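Local coordinates for protein valine-pyruvate aminotransferase (Salmonella typhimurium, PDB 3G7Q) that catalyses the pyridoxal-phosphate-dependent transfer of an amino group from valine to pyruvate, a step that probably serves alanine biosynthesis, at residues G73-T78 and G286-C291; T78-A83 and I101-G106; P369-F374 and H383-M388; R330-K335 and W345-P350; I44-D49 and E304-P309. All blocks are in the same frame, centred on the assembly; numbering follows the deposited sequence. Where two conformers were deposited one is given.

In the fold
Contacts 1 and 2 meet on helix 77-92: contact 1 sets its N-terminal lead-in against helix 285-295, contact 2 packs its first turns on strand 101-104 of the seven-stranded sheet, and Leu80 reaches both neighbours. On the opposite side of the chain's centre, contacts 3 and 4 share the six-stranded sheet and touch directly, Trp345 and Phe346 meeting residues 383-388. Contact 5 joins helices 45-61 and 299-325. Contacts 1, 3, 4 and 5 are largely buried, contact 2 partly so. Chemistry follows place: contacts 2 and 5 are apolar, contact 1 is packing beside a polar amide, and contacts 3 and 4 add backbone hydrogen bonds and aromatic rings.

Contact 1 of 5, residues G73-T78 and G286-C291; sequences GPQGKT and GPAMMC
The N-terminal lead-in of helix 77-92 meets helix 285-295 here, within the class I and II aminotransferase fold, with Gly76 as the N-cap residue of the first helix. Ahead of that cap the chain folds back on itself, Gly76 N bonding to Gly73 O at 2.9 Å, and this bend presents Gln75 to the second helix. Gln75 comes within 4.8 Å of Ala288, CA to CA. Its CG stands anti to the carbonyl carbon (chi1 -64°), and the chain then runs out extended along the flank of helix 285-295. CB rests beside Ala288, 3.9 Å from Ala288 CA, while at the far end Gln75 OE1 comes to 3.8 Å from Ala288 CB. On the other branch of the amide, NE2 passes Cys291 CB at 4.1 Å on its way to a hydrogen bond with Glu292, one residue beyond the segment. The backbone carbonyl is turned inward as well: Gln75 O receives a CA-H...O contact from Ala288 CA at 3.5 Å, and Cys291 SG lies 4.0 Å from the same oxygen. Met58 of helix 45-61 touches both Gln75 and Ala288. No hydrogen bond passes between residues 73-78 and 286-291 themselves, so van der Waals fit and the weak CA-H...O contact join them, and the bond to Glu292 fixes where the Gln75 amide ends.

Contact 2 of 5, residues T78-A83 and I101-G106; sequences TALLNA and IALTNG
Leu81 has CG anti to its carbonyl carbon (chi1 -63°); its CB points neither at the strand nor away from it, but CD2 ends close to it. Leu80 takes the other course, CG anti to the backbone N (chi1 180°), which brings its CD2 to Leu103. In the strand, Ile101 and Leu103 both keep their first chain carbon anti to the carbonyl carbon, and Ile101 CG2 is thereby anti to its own N. Leu81 CD2 is the hub. It sits 3.5 Å from Ile101 CG2, the two side chains sliding past each other in opposite directions, and 3.7 Å from Leu103 CG; it also lies 3.6 Å from Ile101 O. Ile101 answers with its long branch, CD1 coming to 3.6 Å from Leu81 O on the helix backbone. Leu80 and Leu103 cross obliquely, CD2 of Leu80 lying 3.8 Å from Leu103 CD1. This is helix 77-92 covering strand 101-104, an outermost strand of the seven-stranded sheet of the aminotransferase fold, with segment axes 9.0 Å apart and their directions at 131°. The strand pairs antiparallel with strand 259-262, whose Ile260 touches Ile101 and Leu103. Leu80 also meets Pro287, Met290 and Cys291 of helix 285-295. Beyond the strand the chain turns into helix 107-118: Gly106 holds the N-cap position, and Thr104 OG1 donates to Gly106 O at 2.9 Å, from above the carbonyl plane.

Contact 3 of 5, residues P369-F374 and H383-M388; sequences PGHYFF and HTHQCM. With EDO (1,2-ethanediol), chain F.
His371 leaves the short 3-10 turn with CG anti to its backbone N (chi1 180°). CB lies 3.7 Å from Thr384 O. His385 CE1 lies over one face of the His371 ring, 3.5 Å from His371 CG and 3.8 Å from His371 CD2. ND1, at the ring edge, forms a hydrogen bond with Thr384 OG1 at 2.8 Å in which either may be donor. CE1 and NE2 stay close to His385 NE2 and CE1, giving an offset stack with centroids 4.2 Å apart and planes at 23°. The hydroxyl of Thr384 also bonds to Trp381 O, and its CG2 methyl points over the face of Phe374, a CH-pi contact 3.5 Å from the ring centroid. Behind these side chains Gly370 N donates to Cys387 O at 2.8 Å, next to the antiparallel non-hydrogen-bonded pair Pro369 and Met388 at the edge of the six-stranded sheet. Tyr372, whose CB points away from residues 383-388, has its OH hydrogen-bonded at 2.7 Å to O1 of an ethanediol, probably from the crystallisation liquor. His385 ND1 bonds to Glu354, whose carboxylate would be expected to keep ND1 protonated, and may stabilise a second proton on the ring and so polarise the stacked imidazole.

Contact 4 of 5, residues R330-K335 and W345-P350; sequences RCLIHK and WFKDLP
Backbone hydrogen bonds come first. Leu332 and Trp345 form an antiparallel hydrogen-bonded pair: Leu332 N donates to Trp345 O at 2.8 Å, and Trp345 N to Leu332 O at 2.7 Å. The second bond is nearly straight, 174° at the hydrogen, and runs almost along the C=O axis. They join strands 332-334 and 341-345 of the six-stranded sheet just where the second strand gives way to turns, an inverse gamma turn centred on Phe346 and a type II turn from Phe346 to Leu349.

Among apolar contacts, Leu332 and Trp345 lie side by side on one face of the sheet. With Trp345 CG anti to its N (chi1 173°), the indole passes under Leu332 CD1, which sits off-centre over the six-membered ring, 3.6 Å from Trp345 CE3. Lys347 reaches that methyl too, its CD 3.8 Å from Leu332 CD1, and its CB lies over the same face of the indole.

The sulfur-aromatic contact is oblique: Cys331 SG approaches Phe346 CE1 at 3.8 Å. Arg330 O lies at the edge of the same ring, in its plane, 3.4 Å from Phe346 CD1. Leu406 and Ile410 of helix 396-416 also pack on this phenyl.

Within residues 345-350, Lys347 NZ bridges to Asp348 OD2 at 3.0 Å. The indole N-H, Trp345 NE1, is satisfied by Gln386. The two short, nearly straight backbone bonds satisfy the N-H and C=O groups of both residues of the pair, while the Gln386 bond together with the methyl on the face fixes the turn of the indole.

Contact 5 of 5, residues I44-D49 and E304-P309; sequences IPAMQD and ETVIKP. With EDO (1,2-ethanediol), chain E.
Met47, a selenomethionine, folds rather than stretches: CG is anti to the carbonyl carbon, and further bends at chi2 (-59°) and chi3 (-61°) curl the chain so that its selenium lies across the neighbouring helix. SE touches Val306 CG1 at 3.7 Å and Ile307 CG1 at 4.0 Å, while the terminal CE comes to 4.1 Å from Ile307 CD1. Met47 and Ile307 cross at about a right angle. Val306 holds CG1 anti to its N, which sends that one methyl among Ile44, Ala46 and Met47; Ala46 CB lies 4.0 Å from it. Ile44, at the N-cap of its helix, extends its long branch with CG1 anti to the carbonyl carbon, and CD1 reaches Ile307 CA at 4.0 Å. Lys308 turns away, fully extended, and its NZ donates to an ethanediol O1 at 2.7 Å. Met47 also touches Leu302, about one turn before Val306 on helix 299-325. This is apolar helix-to-helix packing: the start of helix 45-61 crosses helix 299-325, whose pi-type turn at 304-307 carries Val306 and Ile307, with segment axes 10.0 Å apart and directions at 134°.

Contact 1 of 5, residues G73-T78 and G286-C291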
# COMPACT_ATOMS: atom_id res chain seq x y z
N GLY A 73 4.73 2.34 16.16
CA GLY A 73 5.10 3.21 17.28
C GLY A 73 4.00 3.52 18.27
O GLY A 73 2.90 2.98 18.15
N PRO A 74 4.28 4.42 19.24
CA PRO A 74 3.31 4.86 20.26
C PRO A 74 2.04 5.48 19.70
O PRO A 74 1.03 5.54 20.40
CB PRO A 74 4.09 5.92 21.06
CG PRO A 74 5.51 5.61 20.83
CD PRO A 74 5.59 5.08 19.43
N GLN A 75 2.10 6.00 18.48
CA GLN A 75 0.92 6.53 17.80
C GLN A 75 0.75 5.77 16.49
O GLN A 75 0.30 6.34 15.48
CB GLN A 75 1.07 8.02 17.55
CG GLN A 75 1.14 8.84 18.80
CD GLN A 75 1.19 10.31 18.49
OE1 GLN A 75 2.03 10.75 17.70
NE2 GLN A 75 0.29 11.09 19.10
N GLY A 76 1.08 4.48 16.53
CA GLY A 76 1.02 3.61 15.37
C GLY A 76 -0.37 3.06 15.17
O GLY A 76 -1.33 3.51 15.84
N LYS A 77 -0.48 2.10 14.25
CA LYS A 77 -1.73 1.43 13.95
C LYS A 77 -2.51 1.10 15.22
O LYS A 77 -3.68 1.47 15.34
CB LYS A 77 -1.50 0.15 13.13
N THR A 78 -1.86 0.51 16.21
CA THR A 78 -2.55 0.12 17.45
C THR A 78 -3.14 1.28 18.26
O THR A 78 -4.31 1.21 18.69
CB THR A 78 -1.62 -0.72 18.35
OG1 THR A 78 -1.12 -1.83 17.59
CG2 THR A 78 -2.35 -1.21 19.60
N GLY A 286 0.48 9.31 8.81
CA GLY A 286 -0.99 9.47 8.79
C GLY A 286 -1.63 9.07 10.10
O GLY A 286 -2.29 9.90 10.74
N PRO A 287 -1.47 7.80 10.51
CA PRO A 287 -1.99 7.39 11.80
C PRO A 287 -1.55 8.27 12.97
O PRO A 287 -2.38 8.56 13.85
CB PRO A 287 -1.47 5.97 11.97
CG PRO A 287 -1.24 5.48 10.57
CD PRO A 287 -0.86 6.68 9.77
N ALA A 288 -0.29 8.72 12.99
CA ALA A 288 0.20 9.54 14.09
C ALA A 288 -0.50 10.90 14.10
O ALA A 288 -0.91 11.39 15.16
CB ALA A 288 1.75 9.71 14.03
N MSE A 289 -0.65 11.49 12.92
CA MSE A 289 -1.34 12.77 12.81
C MSE A 289 -2.80 12.64 13.24
O MSE A 289 -3.32 13.52 13.92
CB MSE A 289 -1.26 13.32 11.39
CG MSE A 289 0.17 13.75 11.05
SE MSE A 289 0.28 14.30 9.23
CE MSE A 289 -0.45 16.14 9.36
N MSE A 290 -3.45 11.56 12.83
CA MSE A 290 -4.84 11.32 13.25
C MSE A 290 -4.95 11.17 14.75
O MSE A 290 -5.86 11.73 15.37
CB MSE A 290 -5.41 10.07 12.61
CG MSE A 290 -5.75 10.21 11.16
SE MSE A 290 -6.91 8.73 10.64
CE MSE A 290 -8.04 8.96 11.68
N CYS A 291 -4.05 10.39 15.35
CA CYS A 291 -4.07 10.22 16.80
C CYS A 291 -4.00 11.57 17.50
O CYS A 291 -4.74 11.85 18.45
CB CYS A 291 -2.91 9.37 17.31
SG CYS A 291 -3.08 7.62 17.13

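Contact 2 of 5, residues T78-A83 and I101-G106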
# COMPACT_ATOMS: atom_id res chain seq x y z
N THR A 78 -1.86 0.51 16.21
CA THR A 78 -2.55 0.12 17.45
C THR A 78 -3.14 1.28 18.26
O THR A 78 -4.31 1.21 18.69
CB THR A 78 -1.62 -0.72 18.35
OG1 THR A 78 -1.12 -1.83 17.59
CG2 THR A 78 -2.35 -1.21 19.60
N ALA A 79 -2.37 2.34 18.48
CA ALA A 79 -2.88 3.49 19.22
C ALA A 79 -4.06 4.11 18.45
O ALA A 79 -5.04 4.57 19.06
CB ALA A 79 -1.79 4.52 19.44
N LEU A 80 -3.96 4.12 17.12
CA LEU A 80 -5.02 4.69 16.28
C LEU A 80 -6.29 3.85 16.30
O LEU A 80 -7.39 4.40 16.33
CB LEU A 80 -4.54 4.88 14.84
CG LEU A 80 -5.57 5.47 13.88
CD1 LEU A 80 -6.05 6.83 14.36
CD2 LEU A 80 -5.02 5.56 12.47
N LEU A 81 -6.17 2.52 16.26
CA LEU A 81 -7.36 1.67 16.35
C LEU A 81 -8.14 2.00 17.63
O LEU A 81 -9.37 2.10 17.59
CB LEU A 81 -7.03 0.18 16.31
CG LEU A 81 -6.38 -0.38 15.03
CD1 LEU A 81 -6.28 -1.89 15.15
CD2 LEU A 81 -7.10 0.01 13.75
N ASN A 82 -7.42 2.18 18.74
CA ASN A 82 -8.03 2.55 20.02
C ASN A 82 -8.66 3.94 19.98
O ASN A 82 -9.76 4.14 20.49
CB ASN A 82 -7.01 2.52 21.17
CG ASN A 82 -6.51 1.13 21.51
OD1 ASN A 82 -7.01 0.13 20.99
ND2 ASN A 82 -5.52 1.06 22.39
N ALA A 83 -7.95 4.89 19.39
CA ALA A 83 -8.41 6.28 19.29
C ALA A 83 -9.66 6.41 18.42
O ALA A 83 -10.61 7.11 18.79
CB ALA A 83 -7.29 7.18 18.75
N ILE A 101 -11.91 -2.55 13.55
CA ILE A 101 -11.23 -1.59 12.69
C ILE A 101 -9.94 -2.16 12.08
O ILE A 101 -9.16 -2.83 12.77
CB ILE A 101 -10.86 -0.33 13.48
CG1 ILE A 101 -12.09 0.20 14.27
CG2 ILE A 101 -10.31 0.73 12.55
CD1 ILE A 101 -11.82 1.53 14.99
N ALA A 102 -9.75 -1.92 10.78
CA ALA A 102 -8.52 -2.31 10.06
C ALA A 102 -8.04 -1.08 9.29
O ALA A 102 -8.84 -0.25 8.84
CB ALA A 102 -8.80 -3.47 9.11
N LEU A 103 -6.72 -0.93 9.16
CA LEU A 103 -6.15 0.19 8.43
C LEU A 103 -5.54 -0.33 7.14
O LEU A 103 -5.06 -1.45 7.10
CB LEU A 103 -5.08 0.88 9.26
CG LEU A 103 -5.48 1.34 10.66
CD1 LEU A 103 -4.29 1.99 11.35
CD2 LEU A 103 -6.66 2.30 10.57
N THR A 104 -5.57 0.49 6.09
CA THR A 104 -5.00 0.13 4.80
C THR A 104 -4.26 1.36 4.27
O THR A 104 -4.28 2.40 4.90
CB THR A 104 -6.09 -0.23 3.77
OG1 THR A 104 -6.86 0.94 3.48
CG2 THR A 104 -7.01 -1.38 4.28
N ASN A 105 -3.68 1.19 3.09
CA ASN A 105 -2.94 2.22 2.36
C ASN A 105 -3.85 3.28 1.74
O ASN A 105 -3.37 4.29 1.24
CB ASN A 105 -2.15 1.53 1.23
CG ASN A 105 -0.99 2.36 0.73
OD1 ASN A 105 -0.85 2.60 -0.47
ND2 ASN A 105 -0.16 2.82 1.65
N GLY A 106 -5.15 3.03 1.76
CA GLY A 106 -6.14 3.94 1.20
C GLY A 106 -7.42 3.25 0.78
O GLY A 106 -7.56 2.02 0.91

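Contact 3 of 5, residues P369-F374 and H383-M388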
# COMPACT_ATOMS: atom_id res chain seq x y z
N PRO A 369 -14.75 11.72 -19.15
CA PRO A 369 -15.98 11.24 -19.77
C PRO A 369 -16.77 10.34 -18.81
O PRO A 369 -16.20 9.49 -18.13
CB PRO A 369 -15.47 10.43 -20.98
CG PRO A 369 -14.15 10.95 -21.23
CD PRO A 369 -13.56 11.34 -19.92
N GLY A 370 -18.08 10.55 -18.77
CA GLY A 370 -18.94 9.84 -17.84
C GLY A 370 -19.10 8.35 -18.02
O GLY A 370 -19.35 7.62 -17.06
N HIS A 371 -18.92 7.87 -19.24
CA HIS A 371 -19.19 6.46 -19.51
C HIS A 371 -18.37 5.52 -18.67
O HIS A 371 -18.81 4.42 -18.36
CB HIS A 371 -18.98 6.15 -20.99
CG HIS A 371 -19.24 4.73 -21.36
ND1 HIS A 371 -20.49 4.14 -21.27
CD2 HIS A 371 -18.42 3.79 -21.88
CE1 HIS A 371 -20.40 2.89 -21.68
NE2 HIS A 371 -19.17 2.65 -22.08
N TYR A 372 -17.20 5.98 -18.27
CA TYR A 372 -16.29 5.17 -17.52
C TYR A 372 -16.74 4.85 -16.09
O TYR A 372 -16.20 3.93 -15.49
CB TYR A 372 -14.90 5.80 -17.57
CG TYR A 372 -14.40 6.00 -19.00
CD1 TYR A 372 -14.39 4.94 -19.92
CD2 TYR A 372 -13.92 7.23 -19.43
CE1 TYR A 372 -13.95 5.11 -21.23
CE2 TYR A 372 -13.46 7.41 -20.74
CZ TYR A 372 -13.48 6.36 -21.64
OH TYR A 372 -13.01 6.54 -22.94
N PHE A 373 -17.77 5.55 -15.58
CA PHE A 373 -18.28 5.31 -14.24
C PHE A 373 -19.49 4.36 -14.16
O PHE A 373 -20.16 4.31 -13.12
CB PHE A 373 -18.65 6.65 -13.59
CG PHE A 373 -17.50 7.60 -13.48
CD1 PHE A 373 -17.20 8.49 -14.49
CD2 PHE A 373 -16.69 7.61 -12.35
CE1 PHE A 373 -16.13 9.39 -14.39
CE2 PHE A 373 -15.61 8.49 -12.24
CZ PHE A 373 -15.34 9.38 -13.28
N PHE A 374 -19.80 3.67 -15.25
CA PHE A 374 -20.95 2.77 -15.31
C PHE A 374 -20.59 1.36 -15.77
O PHE A 374 -21.27 0.79 -16.60
CB PHE A 374 -21.96 3.28 -16.32
CG PHE A 374 -22.60 4.58 -15.97
CD1 PHE A 374 -22.06 5.76 -16.43
CD2 PHE A 374 -23.79 4.61 -15.28
CE1 PHE A 374 -22.67 6.95 -16.15
CE2 PHE A 374 -24.40 5.81 -14.99
CZ PHE A 374 -23.84 6.99 -15.44
N HIS A 383 -27.51 7.73 -22.19
CA HIS A 383 -27.21 8.67 -21.12
C HIS A 383 -25.76 8.66 -20.64
O HIS A 383 -25.19 9.73 -20.36
CB HIS A 383 -28.10 8.34 -19.93
CG HIS A 383 -27.89 9.22 -18.73
ND1 HIS A 383 -28.49 10.46 -18.61
CD2 HIS A 383 -27.21 9.02 -17.58
CE1 HIS A 383 -28.15 10.99 -17.45
NE2 HIS A 383 -27.38 10.14 -16.80
N THR A 384 -25.13 7.50 -20.56
CA THR A 384 -23.75 7.41 -20.08
C THR A 384 -22.79 8.18 -20.98
O THR A 384 -21.72 8.57 -20.54
CB THR A 384 -23.26 5.97 -19.91
OG1 THR A 384 -23.06 5.33 -21.18
CG2 THR A 384 -24.27 5.16 -19.05
N HIS A 385 -23.18 8.39 -22.23
CA HIS A 385 -22.35 9.13 -23.18
C HIS A 385 -22.70 10.61 -23.26
O HIS A 385 -22.26 11.31 -24.18
CB HIS A 385 -22.49 8.46 -24.56
CG HIS A 385 -21.94 7.09 -24.58
ND1 HIS A 385 -20.58 6.86 -24.61
CD2 HIS A 385 -22.53 5.87 -24.49
CE1 HIS A 385 -20.36 5.56 -24.58
NE2 HIS A 385 -21.52 4.94 -24.51
N GLN A 386 -23.47 11.11 -22.31
CA GLN A 386 -23.87 12.51 -22.29
C GLN A 386 -23.39 13.23 -21.03
O GLN A 386 -23.74 14.38 -20.83
CB GLN A 386 -25.39 12.61 -22.38
CG GLN A 386 -25.94 12.02 -23.66
CD GLN A 386 -27.45 11.98 -23.74
OE1 GLN A 386 -28.19 12.51 -22.89
NE2 GLN A 386 -27.93 11.33 -24.79
N CYS A 387 -22.58 12.55 -20.20
CA CYS A 387 -22.13 13.12 -18.94
C CYS A 387 -20.62 13.25 -18.86
O CYS A 387 -19.89 12.53 -19.56
CB CYS A 387 -22.60 12.27 -17.76
SG CYS A 387 -24.37 12.03 -17.56
N MSE A 388 -20.16 14.15 -18.00
CA MSE A 388 -18.76 14.31 -17.69
C MSE A 388 -18.59 14.68 -16.24
O MSE A 388 -19.46 15.31 -15.65
CB MSE A 388 -18.10 15.41 -18.53
CG MSE A 388 -18.14 15.14 -20.03
SE MSE A 388 -16.83 16.22 -21.01
CE MSE A 388 -15.59 14.96 -20.44
C1 EDO F . -11.10 9.24 -22.79
O1 EDO F . -12.12 8.94 -23.76
C2 EDO F . -9.72 9.28 -23.45
O2 EDO F . -9.36 7.99 -23.98

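Contact 4 of 5, residues R330-K335 and W345-P350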
# COMPACT_ATOMS: atom_id res chain seq x y z
N ARG A 330 -28.69 23.26 -21.95
CA ARG A 330 -27.42 22.71 -22.45
C ARG A 330 -26.56 22.03 -21.38
O ARG A 330 -25.53 21.45 -21.72
CB ARG A 330 -26.63 23.84 -23.12
CG ARG A 330 -27.31 24.41 -24.36
CD ARG A 330 -27.28 23.44 -25.48
NE ARG A 330 -27.82 24.01 -26.70
CZ ARG A 330 -29.06 23.87 -27.15
NH1 ARG A 330 -29.97 23.17 -26.50
NH2 ARG A 330 -29.39 24.45 -28.30
N CYS A 331 -26.93 22.16 -20.11
CA CYS A 331 -26.20 21.49 -19.03
C CYS A 331 -27.02 21.31 -17.76
O CYS A 331 -27.38 22.30 -17.11
CB CYS A 331 -24.93 22.29 -18.71
SG CYS A 331 -23.81 21.48 -17.49
N LEU A 332 -27.34 20.06 -17.43
CA LEU A 332 -27.98 19.72 -16.17
C LEU A 332 -26.84 19.30 -15.22
O LEU A 332 -25.91 18.61 -15.61
CB LEU A 332 -29.00 18.62 -16.33
CG LEU A 332 -30.20 18.97 -17.23
CD1 LEU A 332 -31.13 17.78 -17.45
CD2 LEU A 332 -30.99 20.14 -16.63
N ILE A 333 -26.95 19.72 -13.97
CA ILE A 333 -25.90 19.50 -12.97
C ILE A 333 -26.46 18.61 -11.89
O ILE A 333 -27.51 18.90 -11.32
CB ILE A 333 -25.47 20.85 -12.37
CG1 ILE A 333 -24.94 21.81 -13.47
CG2 ILE A 333 -24.38 20.64 -11.29
CD1 ILE A 333 -24.67 23.27 -12.96
N HIS A 334 -25.79 17.50 -11.58
CA HIS A 334 -26.31 16.66 -10.49
C HIS A 334 -26.30 17.51 -9.23
O HIS A 334 -25.35 18.27 -8.98
CB HIS A 334 -25.47 15.41 -10.25
CG HIS A 334 -26.16 14.40 -9.38
ND1 HIS A 334 -26.27 14.56 -8.02
CD2 HIS A 334 -26.80 13.24 -9.69
CE1 HIS A 334 -26.95 13.52 -7.52
NE2 HIS A 334 -27.29 12.72 -8.51
N LYS A 335 -27.36 17.44 -8.44
CA LYS A 335 -27.39 18.19 -7.17
C LYS A 335 -26.12 17.90 -6.37
O LYS A 335 -25.78 16.76 -6.13
CB LYS A 335 -28.63 17.82 -6.36
CG LYS A 335 -28.72 18.67 -5.11
CD LYS A 335 -29.94 18.28 -4.32
CE LYS A 335 -30.11 19.30 -3.18
NZ LYS A 335 -31.34 18.98 -2.43
N TRP A 345 -24.48 16.73 -17.01
CA TRP A 345 -25.27 15.99 -17.98
C TRP A 345 -25.70 16.94 -19.09
O TRP A 345 -26.55 17.79 -18.87
CB TRP A 345 -26.46 15.32 -17.30
CG TRP A 345 -27.43 14.65 -18.22
CD1 TRP A 345 -27.18 14.11 -19.47
CD2 TRP A 345 -28.80 14.33 -17.92
NE1 TRP A 345 -28.34 13.56 -19.98
CE2 TRP A 345 -29.34 13.68 -19.05
CE3 TRP A 345 -29.62 14.55 -16.81
CZ2 TRP A 345 -30.67 13.25 -19.10
CZ3 TRP A 345 -30.97 14.14 -16.88
CH2 TRP A 345 -31.47 13.51 -18.02
N PHE A 346 -25.09 16.79 -20.26
CA PHE A 346 -25.36 17.62 -21.44
C PHE A 346 -26.53 16.95 -22.11
O PHE A 346 -26.39 16.16 -23.05
CB PHE A 346 -24.11 17.73 -22.31
CG PHE A 346 -22.90 18.20 -21.54
CD1 PHE A 346 -22.88 19.46 -20.95
CD2 PHE A 346 -21.78 17.38 -21.38
CE1 PHE A 346 -21.78 19.89 -20.25
CE2 PHE A 346 -20.68 17.82 -20.67
CZ PHE A 346 -20.68 19.07 -20.10
N LYS A 347 -27.73 17.24 -21.60
CA LYS A 347 -28.90 16.43 -21.98
C LYS A 347 -29.15 16.45 -23.48
O LYS A 347 -29.19 17.50 -24.09
CB LYS A 347 -30.16 16.82 -21.19
CG LYS A 347 -31.40 15.95 -21.51
CD LYS A 347 -32.55 16.10 -20.49
CE LYS A 347 -33.71 15.13 -20.81
NZ LYS A 347 -34.33 15.46 -22.13
N ASP A 348 -29.25 15.25 -24.05
CA ASP A 348 -29.48 15.06 -25.49
C ASP A 348 -28.34 15.63 -26.38
O ASP A 348 -28.57 15.88 -27.57
CB ASP A 348 -30.85 15.60 -25.92
CG ASP A 348 -31.99 14.99 -25.13
OD1 ASP A 348 -31.96 13.78 -24.82
OD2 ASP A 348 -32.92 15.73 -24.81
N LEU A 349 -27.14 15.81 -25.82
CA LEU A 349 -26.00 16.27 -26.62
C LEU A 349 -25.95 15.42 -27.88
O LEU A 349 -26.05 14.18 -27.82
CB LEU A 349 -24.68 16.09 -25.84
CG LEU A 349 -23.41 16.73 -26.41
CD1 LEU A 349 -23.57 18.25 -26.43
CD2 LEU A 349 -22.17 16.32 -25.58
N PRO A 350 -25.81 16.05 -29.07
CA PRO A 350 -25.81 15.23 -30.30
C PRO A 350 -24.48 14.59 -30.70
O PRO A 350 -24.34 14.11 -31.83
CB PRO A 350 -26.29 16.24 -31.38
CG PRO A 350 -25.86 17.53 -30.88
CD PRO A 350 -25.76 17.48 -29.37

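Contact 5 of 5, residues I44-D49 and E304-P309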
# COMPACT_ATOMS: atom_id res chain seq x y z
N ILE A 44 -6.66 24.26 1.50
CA ILE A 44 -7.37 25.28 2.24
C ILE A 44 -6.36 25.98 3.10
O ILE A 44 -5.68 25.33 3.92
CB ILE A 44 -8.52 24.67 3.09
CG1 ILE A 44 -9.49 23.90 2.18
CG2 ILE A 44 -9.19 25.76 3.92
CD1 ILE A 44 -10.64 23.15 2.92
N PRO A 45 -6.21 27.31 2.91
CA PRO A 45 -5.17 28.02 3.70
C PRO A 45 -5.17 27.74 5.20
O PRO A 45 -4.11 27.49 5.76
CB PRO A 45 -5.46 29.49 3.39
CG PRO A 45 -6.02 29.45 2.02
CD PRO A 45 -6.88 28.22 1.97
N ALA A 46 -6.35 27.75 5.84
CA ALA A 46 -6.45 27.49 7.26
C ALA A 46 -5.99 26.08 7.61
O ALA A 46 -5.40 25.86 8.69
CB ALA A 46 -7.90 27.74 7.77
N MSE A 47 -6.26 25.13 6.72
CA MSE A 47 -5.82 23.73 6.95
C MSE A 47 -4.32 23.59 6.76
O MSE A 47 -3.66 22.89 7.54
CB MSE A 47 -6.58 22.75 6.06
CG MSE A 47 -8.07 22.67 6.36
SE MSE A 47 -8.51 22.14 8.18
CE MSE A 47 -7.67 20.38 8.16
N GLN A 48 -3.76 24.26 5.76
CA GLN A 48 -2.30 24.20 5.56
C GLN A 48 -1.59 24.78 6.78
O GLN A 48 -0.60 24.21 7.26
CB GLN A 48 -1.91 24.91 4.29
CG GLN A 48 -2.50 24.29 3.00
CD GLN A 48 -1.99 22.89 2.66
OE1 GLN A 48 -2.56 22.21 1.81
NE2 GLN A 48 -0.89 22.47 3.29
N ASP A 49 -2.12 25.88 7.32
CA ASP A 49 -1.55 26.48 8.52
C ASP A 49 -1.66 25.51 9.70
O ASP A 49 -0.70 25.34 10.46
CB ASP A 49 -2.27 27.79 8.88
CG ASP A 49 -2.04 28.91 7.88
OD1 ASP A 49 -1.11 28.82 7.03
OD2 ASP A 49 -2.79 29.91 7.95
N GLU A 304 -16.12 20.12 10.39
CA GLU A 304 -17.38 20.87 10.37
C GLU A 304 -17.23 22.38 10.19
O GLU A 304 -18.07 22.99 9.52
CB GLU A 304 -18.22 20.58 11.64
CG GLU A 304 -19.63 21.27 11.72
CD GLU A 304 -20.73 20.74 10.73
OE1 GLU A 304 -20.73 19.56 10.35
OE2 GLU A 304 -21.63 21.52 10.35
N THR A 305 -16.18 22.98 10.76
CA THR A 305 -16.08 24.44 10.75
C THR A 305 -15.10 25.07 9.77
O THR A 305 -15.15 26.27 9.54
CB THR A 305 -15.71 24.92 12.17
OG1 THR A 305 -14.37 24.57 12.47
CG2 THR A 305 -16.65 24.29 13.21
N VAL A 306 -14.25 24.26 9.17
CA VAL A 306 -13.26 24.80 8.22
C VAL A 306 -13.42 24.15 6.85
O VAL A 306 -13.61 24.84 5.83
CB VAL A 306 -11.83 24.59 8.74
CG1 VAL A 306 -10.79 25.03 7.68
CG2 VAL A 306 -11.61 25.35 10.06
N ILE A 307 -13.38 22.83 6.82
CA ILE A 307 -13.47 22.09 5.57
C ILE A 307 -14.84 22.21 4.90
O ILE A 307 -14.92 22.67 3.77
CB ILE A 307 -13.10 20.61 5.79
CG1 ILE A 307 -11.62 20.49 6.22
CG2 ILE A 307 -13.35 19.79 4.52
CD1 ILE A 307 -11.19 19.09 6.62
N LYS A 308 -15.90 21.79 5.58
CA LYS A 308 -17.21 21.83 4.94
C LYS A 308 -17.57 23.22 4.38
O LYS A 308 -17.98 23.34 3.23
CB LYS A 308 -18.29 21.35 5.92
CG LYS A 308 -19.70 21.42 5.34
CD LYS A 308 -20.71 20.85 6.32
CE LYS A 308 -22.12 21.30 5.97
NZ LYS A 308 -23.15 20.70 6.88
N PRO A 309 -17.44 24.29 5.19
CA PRO A 309 -17.83 25.60 4.63
C PRO A 309 -17.00 26.07 3.43
O PRO A 309 -17.52 26.79 2.57
CB PRO A 309 -17.65 26.57 5.80
CG PRO A 309 -17.40 25.76 6.96
CD PRO A 309 -17.02 24.40 6.59
C1 EDO E . -25.50 22.49 4.51
O1 EDO E . -25.17 21.23 5.18
C2 EDO E . -24.27 23.20 3.91
O2 EDO E . -23.88 24.29 4.79